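Local coordinates for protein 3-deoxy-D-manno-octulosonate 8-phosphate phosphatase KdsC (Haemophilus influenzae Rd, PDB 1K1E) that hydrolyses 3-deoxy-D-manno-octulosonate 8-phosphate to free KDO and inorganic phosphate, a magnesium-dependent step of lipopolysaccharide biosynthesis, at residues 5-13 against 148-159. Residues are numbered along the deposited sequence; the frame is centred on the assembly and turned at random.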
ATOM      1  N   LEU A   5     -19.084 -23.063  13.475  1.00 21.87           N
ATOM      2  CA  LEU A   5     -18.377 -21.838  13.945  1.00 20.50           C
ATOM      3  C   LEU A   5     -18.615 -21.727  15.415  1.00 25.79           C
ATOM      4  O   LEU A   5     -17.759 -21.259  16.151  1.00 18.27           O
ATOM      5  CB  LEU A   5     -18.851 -20.567  13.248  1.00 23.30           C
ATOM      6  CG  LEU A   5     -18.463 -20.525  11.762  1.00 23.96           C
ATOM      7  CD1 LEU A   5     -18.653 -19.125  11.257  1.00 24.61           C
ATOM      8  CD2 LEU A   5     -17.016 -20.922  11.543  1.00 25.79           C
ATOM      9  N   GLU A   6     -19.776 -22.209  15.843  1.00 19.91           N
ATOM     10  CA  GLU A   6     -20.128 -22.222  17.246  1.00 23.83           C
ATOM     11  C   GLU A   6     -19.192 -23.008  18.137  1.00 22.95           C
ATOM     12  O   GLU A   6     -19.133 -22.776  19.341  1.00 26.69           O
ATOM     13  CB  GLU A   6     -21.484 -22.858  17.435  1.00 28.91           C
ATOM     14  CG  GLU A   6     -22.541 -21.855  17.742  1.00 34.58           C
ATOM     15  CD  GLU A   6     -23.681 -22.548  18.396  1.00 39.26           C
ATOM     16  OE1 GLU A   6     -23.974 -23.669  17.914  1.00 45.94           O
ATOM     17  OE2 GLU A   6     -24.273 -22.000  19.363  1.00 40.07           O
ATOM     18  N   ASN A   7     -18.505 -23.975  17.567  1.00 21.38           N
ATOM     19  CA  ASN A   7     -17.652 -24.831  18.380  1.00 22.23           C
ATOM     20  C   ASN A   7     -16.185 -24.429  18.312  1.00 25.31           C
ATOM     21  O   ASN A   7     -15.350 -25.115  18.902  1.00 20.45           O
ATOM     22  CB  ASN A   7     -17.804 -26.298  17.943  1.00 29.47           C
ATOM     23  CG  ASN A   7     -19.220 -26.861  18.216  1.00 32.56           C
ATOM     24  OD1 ASN A   7     -19.834 -26.560  19.243  1.00 41.04           O
ATOM     25  ND2 ASN A   7     -19.717 -27.680  17.313  1.00 36.31           N
ATOM     26  N   ILE A   8     -15.845 -23.338  17.608  1.00 15.79           N
ATOM     27  CA  ILE A   8     -14.425 -23.023  17.523  1.00 10.96           C
ATOM     28  C   ILE A   8     -13.866 -22.551  18.841  1.00 10.71           C
ATOM     29  O   ILE A   8     -14.432 -21.647  19.465  1.00 18.70           O
ATOM     30  CB  ILE A   8     -14.154 -21.935  16.425  1.00 13.12           C
ATOM     31  CG1 ILE A   8     -14.593 -22.544  15.061  1.00 13.68           C
ATOM     32  CG2 ILE A   8     -12.662 -21.529  16.429  1.00 23.56           C
ATOM     33  CD1 ILE A   8     -14.508 -21.624  13.851  1.00 22.21           C
ATOM     34  N   LYS A   9     -12.763 -23.181  19.243  1.00 16.43           N
ATOM     35  CA  LYS A   9     -12.046 -22.869  20.459  1.00 18.25           C
ATOM     36  C   LYS A   9     -10.622 -22.423  20.175  1.00 15.78           C
ATOM     37  O   LYS A   9      -9.952 -21.924  21.077  1.00 15.47           O
ATOM     38  CB  LYS A   9     -11.989 -24.088  21.414  1.00 20.39           C
ATOM     39  CG  LYS A   9     -13.375 -24.490  21.909  1.00 17.32           C
ATOM     40  CD  LYS A   9     -14.108 -23.352  22.612  1.00 17.37           C
ATOM     41  CE  LYS A   9     -13.357 -22.843  23.848  1.00 20.02           C
ATOM     42  NZ  LYS A   9     -14.224 -21.926  24.530  1.00 16.92           N
ATOM     43  N   PHE A  10     -10.180 -22.562  18.932  1.00 18.62           N
ATOM     44  CA  PHE A  10      -8.811 -22.251  18.542  1.00 18.03           C
ATOM     45  C   PHE A  10      -8.783 -21.781  17.096  1.00 13.45           C
ATOM     46  O   PHE A  10      -9.404 -22.354  16.227  1.00 15.67           O
ATOM     47  CB  PHE A  10      -8.000 -23.533  18.698  1.00 13.17           C
ATOM     48  CG  PHE A  10      -6.503 -23.388  18.576  1.00 13.91           C
ATOM     49  CD1 PHE A  10      -5.806 -22.264  19.056  1.00 13.93           C
ATOM     50  CD2 PHE A  10      -5.771 -24.465  18.025  1.00 14.59           C
ATOM     51  CE1 PHE A  10      -4.380 -22.205  18.979  1.00 15.47           C
ATOM     52  CE2 PHE A  10      -4.366 -24.426  17.941  1.00 17.49           C
ATOM     53  CZ  PHE A  10      -3.670 -23.313  18.403  1.00 13.14           C
ATOM     54  N   VAL A  11      -8.017 -20.748  16.870  1.00 12.14           N
ATOM     55  CA  VAL A  11      -7.847 -20.183  15.526  1.00 10.49           C
ATOM     56  C   VAL A  11      -6.362 -20.161  15.280  1.00 16.69           C
ATOM     57  O   VAL A  11      -5.590 -19.629  16.094  1.00 16.45           O
ATOM     58  CB  VAL A  11      -8.353 -18.774  15.480  1.00 16.77           C
ATOM     59  CG1 VAL A  11      -7.915 -18.074  14.135  1.00 13.60           C
ATOM     60  CG2 VAL A  11      -9.839 -18.799  15.612  1.00 16.88           C
ATOM     61  N   ILE A  12      -5.937 -20.815  14.209  1.00 11.26           N
ATOM     62  CA  ILE A  12      -4.519 -20.803  13.793  1.00 11.24           C
ATOM     63  C   ILE A  12      -4.471 -19.919  12.520  1.00 12.35           C
ATOM     64  O   ILE A  12      -5.256 -20.148  11.541  1.00 12.13           O
ATOM     65  CB  ILE A  12      -4.052 -22.221  13.380  1.00  5.69           C
ATOM     66  CG1 ILE A  12      -4.045 -23.150  14.585  1.00  8.64           C
ATOM     67  CG2 ILE A  12      -2.628 -22.168  12.773  1.00 11.11           C
ATOM     68  CD1 ILE A  12      -3.900 -24.586  14.124  1.00 13.79           C
ATOM     69  N   THR A  13      -3.542 -18.977  12.497  1.00  9.93           N
ATOM     70  CA  THR A  13      -3.437 -18.113  11.355  1.00  9.21           C
ATOM     71  C   THR A  13      -2.051 -18.113  10.693  1.00 14.47           C
ATOM     72  O   THR A  13      -0.992 -18.057  11.348  1.00 12.95           O
ATOM     73  CB  THR A  13      -3.831 -16.632  11.720  1.00 14.13           C
ATOM     74  OG1 THR A  13      -3.766 -15.835  10.530  1.00 13.34           O
ATOM     75  CG2 THR A  13      -2.866 -16.016  12.659  1.00  9.65           C
ATOM     76  N   PHE A 148      -8.458 -11.214   8.853  1.00 11.93           N
ATOM     77  CA  PHE A 148      -8.504 -11.943  10.104  1.00  8.10           C
ATOM     78  C   PHE A 148      -9.673 -11.455  10.930  1.00 11.62           C
ATOM     79  O   PHE A 148     -10.485 -12.241  11.502  1.00 12.07           O
ATOM     80  CB  PHE A 148      -7.193 -11.777  10.871  1.00  9.65           C
ATOM     81  CG  PHE A 148      -7.162 -12.609  12.109  1.00 10.79           C
ATOM     82  CD1 PHE A 148      -6.482 -13.820  12.113  1.00  7.08           C
ATOM     83  CD2 PHE A 148      -7.905 -12.231  13.241  1.00  9.07           C
ATOM     84  CE1 PHE A 148      -6.536 -14.706  13.258  1.00 13.91           C
ATOM     85  CE2 PHE A 148      -7.948 -13.110  14.374  1.00 12.01           C
ATOM     86  CZ  PHE A 148      -7.250 -14.354  14.359  1.00 13.79           C
ATOM     87  N   ARG A 149      -9.788 -10.143  11.016  1.00 14.77           N
ATOM     88  CA  ARG A 149     -10.883  -9.511  11.776  1.00 13.79           C
ATOM     89  C   ARG A 149     -12.253  -9.890  11.211  1.00 14.39           C
ATOM     90  O   ARG A 149     -13.196 -10.098  11.953  1.00 12.52           O
ATOM     91  CB  ARG A 149     -10.727  -7.998  11.731  1.00  8.33           C
ATOM     92  CG  ARG A 149     -11.755  -7.257  12.567  1.00 13.40           C
ATOM     93  CD  ARG A 149     -11.867  -7.718  14.002  1.00 11.57           C
ATOM     94  NE  ARG A 149     -12.880  -6.902  14.707  1.00 13.47           N
ATOM     95  CZ  ARG A 149     -12.640  -5.702  15.192  1.00 12.62           C
ATOM     96  NH1 ARG A 149     -11.430  -5.155  15.074  1.00 10.35           N
ATOM     97  NH2 ARG A 149     -13.614  -5.042  15.773  1.00 14.07           N
ATOM     98  N   GLU A 150     -12.363  -9.986   9.882  1.00 12.34           N
ATOM     99  CA  GLU A 150     -13.642 -10.428   9.267  1.00 13.42           C
ATOM    100  C   GLU A 150     -14.057 -11.813   9.827  1.00 10.82           C
ATOM    101  O   GLU A 150     -15.204 -12.037  10.236  1.00 12.11           O
ATOM    102  CB  GLU A 150     -13.486 -10.521   7.747  1.00 11.88           C
ATOM    103  CG  GLU A 150     -14.771 -10.933   7.061  1.00 12.75           C
ATOM    104  CD  GLU A 150     -14.620 -10.900   5.538  1.00 13.23           C
ATOM    105  OE1 GLU A 150     -15.505 -11.379   4.910  1.00 13.97           O
ATOM    106  OE2 GLU A 150     -13.581 -10.422   5.011  1.00 17.66           O
ATOM    107  N   MET A 151     -13.078 -12.718   9.857  1.00 12.12           N
ATOM    108  CA  MET A 151     -13.238 -14.037  10.385  1.00 12.91           C
ATOM    109  C   MET A 151     -13.508 -13.996  11.895  1.00 13.43           C
ATOM    110  O   MET A 151     -14.462 -14.616  12.381  1.00 13.88           O
ATOM    111  CB  MET A 151     -11.970 -14.883  10.102  1.00  8.86           C
ATOM    112  CG  MET A 151     -12.077 -16.334  10.698  1.00 15.15           C
ATOM    113  SD  MET A 151     -10.421 -17.071  10.677  1.00 16.00           S
ATOM    114  CE  MET A 151      -9.366 -15.876  11.728  1.00 12.80           C
ATOM    115  N   SER A 152     -12.682 -13.298  12.681  1.00 11.94           N
ATOM    116  CA  SER A 152     -12.977 -13.317  14.143  1.00 15.91           C
ATOM    117  C   SER A 152     -14.351 -12.783  14.465  1.00 18.25           C
ATOM    118  O   SER A 152     -15.070 -13.334  15.311  1.00 12.90           O
ATOM    119  CB  SER A 152     -11.922 -12.569  14.971  1.00 15.63           C
ATOM    120  OG  SER A 152     -11.791 -11.224  14.573  1.00 12.01           O
ATOM    121  N   ASP A 153     -14.752 -11.721  13.781  1.00 11.55           N
ATOM    122  CA  ASP A 153     -16.074 -11.157  14.006  1.00 13.42           C
ATOM    123  C   ASP A 153     -17.121 -12.243  13.717  1.00 15.77           C
ATOM    124  O   ASP A 153     -18.088 -12.373  14.458  1.00 16.04           O
ATOM    125  CB  ASP A 153     -16.372 -10.007  13.039  1.00 17.39           C
ATOM    126  CG  ASP A 153     -15.727  -8.696  13.433  1.00 17.10           C
ATOM    127  OD1 ASP A 153     -15.836  -7.802  12.584  1.00 14.91           O
ATOM    128  OD2 ASP A 153     -15.169  -8.516  14.537  1.00 13.14           O
ATOM    129  N   MET A 154     -16.928 -12.986  12.622  1.00 10.82           N
ATOM    130  CA  MET A 154     -17.903 -14.029  12.231  1.00 12.21           C
ATOM    131  C   MET A 154     -17.993 -15.107  13.291  1.00 19.68           C
ATOM    132  O   MET A 154     -19.108 -15.548  13.666  1.00 16.88           O
ATOM    133  CB  MET A 154     -17.474 -14.731  10.925  1.00 17.32           C
ATOM    134  CG  MET A 154     -17.622 -13.919   9.676  1.00 24.40           C
ATOM    135  SD  MET A 154     -17.217 -14.958   8.234  1.00 35.21           S
ATOM    136  CE  MET A 154     -18.099 -16.398   8.647  1.00 12.62           C
ATOM    137  N   ILE A 155     -16.823 -15.560  13.741  1.00 12.69           N
ATOM    138  CA  ILE A 155     -16.819 -16.596  14.775  1.00 19.29           C
ATOM    139  C   ILE A 155     -17.508 -16.095  16.060  1.00 18.91           C
ATOM    140  O   ILE A 155     -18.359 -16.774  16.619  1.00 15.28           O
ATOM    141  CB  ILE A 155     -15.360 -17.054  15.091  1.00 14.78           C
ATOM    142  CG1 ILE A 155     -14.745 -17.667  13.824  1.00 15.36           C
ATOM    143  CG2 ILE A 155     -15.382 -18.066  16.281  1.00 12.23           C
ATOM    144  CD1 ILE A 155     -13.250 -18.021  13.915  1.00 14.72           C
ATOM    145  N   LEU A 156     -17.099 -14.931  16.548  1.00 13.66           N
ATOM    146  CA  LEU A 156     -17.712 -14.388  17.755  1.00 10.46           C
ATOM    147  C   LEU A 156     -19.206 -14.150  17.616  1.00 18.97           C
ATOM    148  O   LEU A 156     -19.992 -14.361  18.569  1.00 19.18           O
ATOM    149  CB  LEU A 156     -17.027 -13.087  18.173  1.00 14.77           C
ATOM    150  CG  LEU A 156     -15.586 -13.293  18.661  1.00 13.03           C
ATOM    151  CD1 LEU A 156     -14.839 -11.987  18.742  1.00 14.42           C
ATOM    152  CD2 LEU A 156     -15.611 -13.974  20.031  1.00 14.46           C
ATOM    153  N   GLN A 157     -19.629 -13.696  16.444  1.00 18.16           N
ATOM    154  CA  GLN A 157     -21.049 -13.498  16.300  1.00 14.38           C
ATOM    155  C   GLN A 157     -21.762 -14.833  16.368  1.00 18.00           C
ATOM    156  O   GLN A 157     -22.817 -14.925  16.954  1.00 22.76           O
ATOM    157  CB  GLN A 157     -21.342 -12.850  14.978  1.00 23.43           C
ATOM    158  CG  GLN A 157     -22.814 -12.714  14.726  1.00 25.54           C
ATOM    159  CD  GLN A 157     -23.015 -11.536  13.874  1.00 32.04           C
ATOM    160  OE1 GLN A 157     -22.831 -10.384  14.330  1.00 38.85           O
ATOM    161  NE2 GLN A 157     -23.328 -11.778  12.604  1.00 36.19           N
ATOM    162  N   ALA A 158     -21.191 -15.862  15.751  1.00 20.28           N
ATOM    163  CA  ALA A 158     -21.800 -17.194  15.771  1.00 22.15           C
ATOM    164  C   ALA A 158     -21.953 -17.702  17.199  1.00 25.34           C
ATOM    165  O   ALA A 158     -22.929 -18.389  17.481  1.00 22.41           O
ATOM    166  CB  ALA A 158     -20.979 -18.183  14.949  1.00 23.16           C
ATOM    167  N   GLN A 159     -21.004 -17.358  18.087  1.00 26.01           N
ATOM    168  CA  GLN A 159     -21.037 -17.743  19.498  1.00 18.90           C
ATOM    169  C   GLN A 159     -21.881 -16.800  20.402  1.00 18.76           C
ATOM    170  O   GLN A 159     -21.886 -16.937  21.632  1.00 18.36           O
ATOM    171  CB  GLN A 159     -19.583 -17.855  20.001  1.00 21.07           C
ATOM    172  CG  GLN A 159     -18.852 -18.969  19.162  1.00 23.38           C
ATOM    173  CD  GLN A 159     -17.525 -19.412  19.705  1.00 19.78           C
ATOM    174  OE1 GLN A 159     -17.188 -19.095  20.804  1.00 20.43           O
ATOM    175  NE2 GLN A 159     -16.749 -20.156  18.901  1.00 20.02           N
TER
HETATM  176  O   HOH W   1     -15.283 -19.473  23.227  1.00 27.28           O
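Gln159 NE2 donates to two backbone carbonyls of 5-13, Ile8 O at 2.8 Å and Leu5 O at 3.1 Å. The N-H...O angle to Leu5 O is 170°, and both acceptors lie close to the amide plane, so the pair fixes the amide's rotation. Leu5 O also accepts from Ile8 N, closing the 3-10 turn, while a water joins Gln159 OE1 to Lys9 NZ, itself salt-bridged to Asp51. Beneath this polar end the contact is apolar. Leu5 CB abuts Ala158 CB at 3.6 Å, and the Ile8 and Ile155 side chains cross at about a right angle, their CD1 methyls 3.8 Å apart. Val11 splits its branches: CG2 faces Ile155 CD1, whereas CG1, anti to the backbone N, meets Met151 CE tip to tip at 3.6 Å. That methyl also sits 3.4 Å above the Phe148 ring plane, offset toward the rim, where the chi3 bend of Met151 (59°) carries it. Thr13 approaches the ring's edge, CB to Phe148 CE1 3.7 Å. Helix 148-158 runs antiparallel (170°) to central strand 10-13, axes 11.3 Å apart, on one face of the parallel sheet, as in Rossmann-like HAD phosphatases. It backs the strand leading into cobalt ligand Asp14, with helix 38-49 against Phe148 and Phe122 of strand 120-123 beside Leu5, Met151 and Met154.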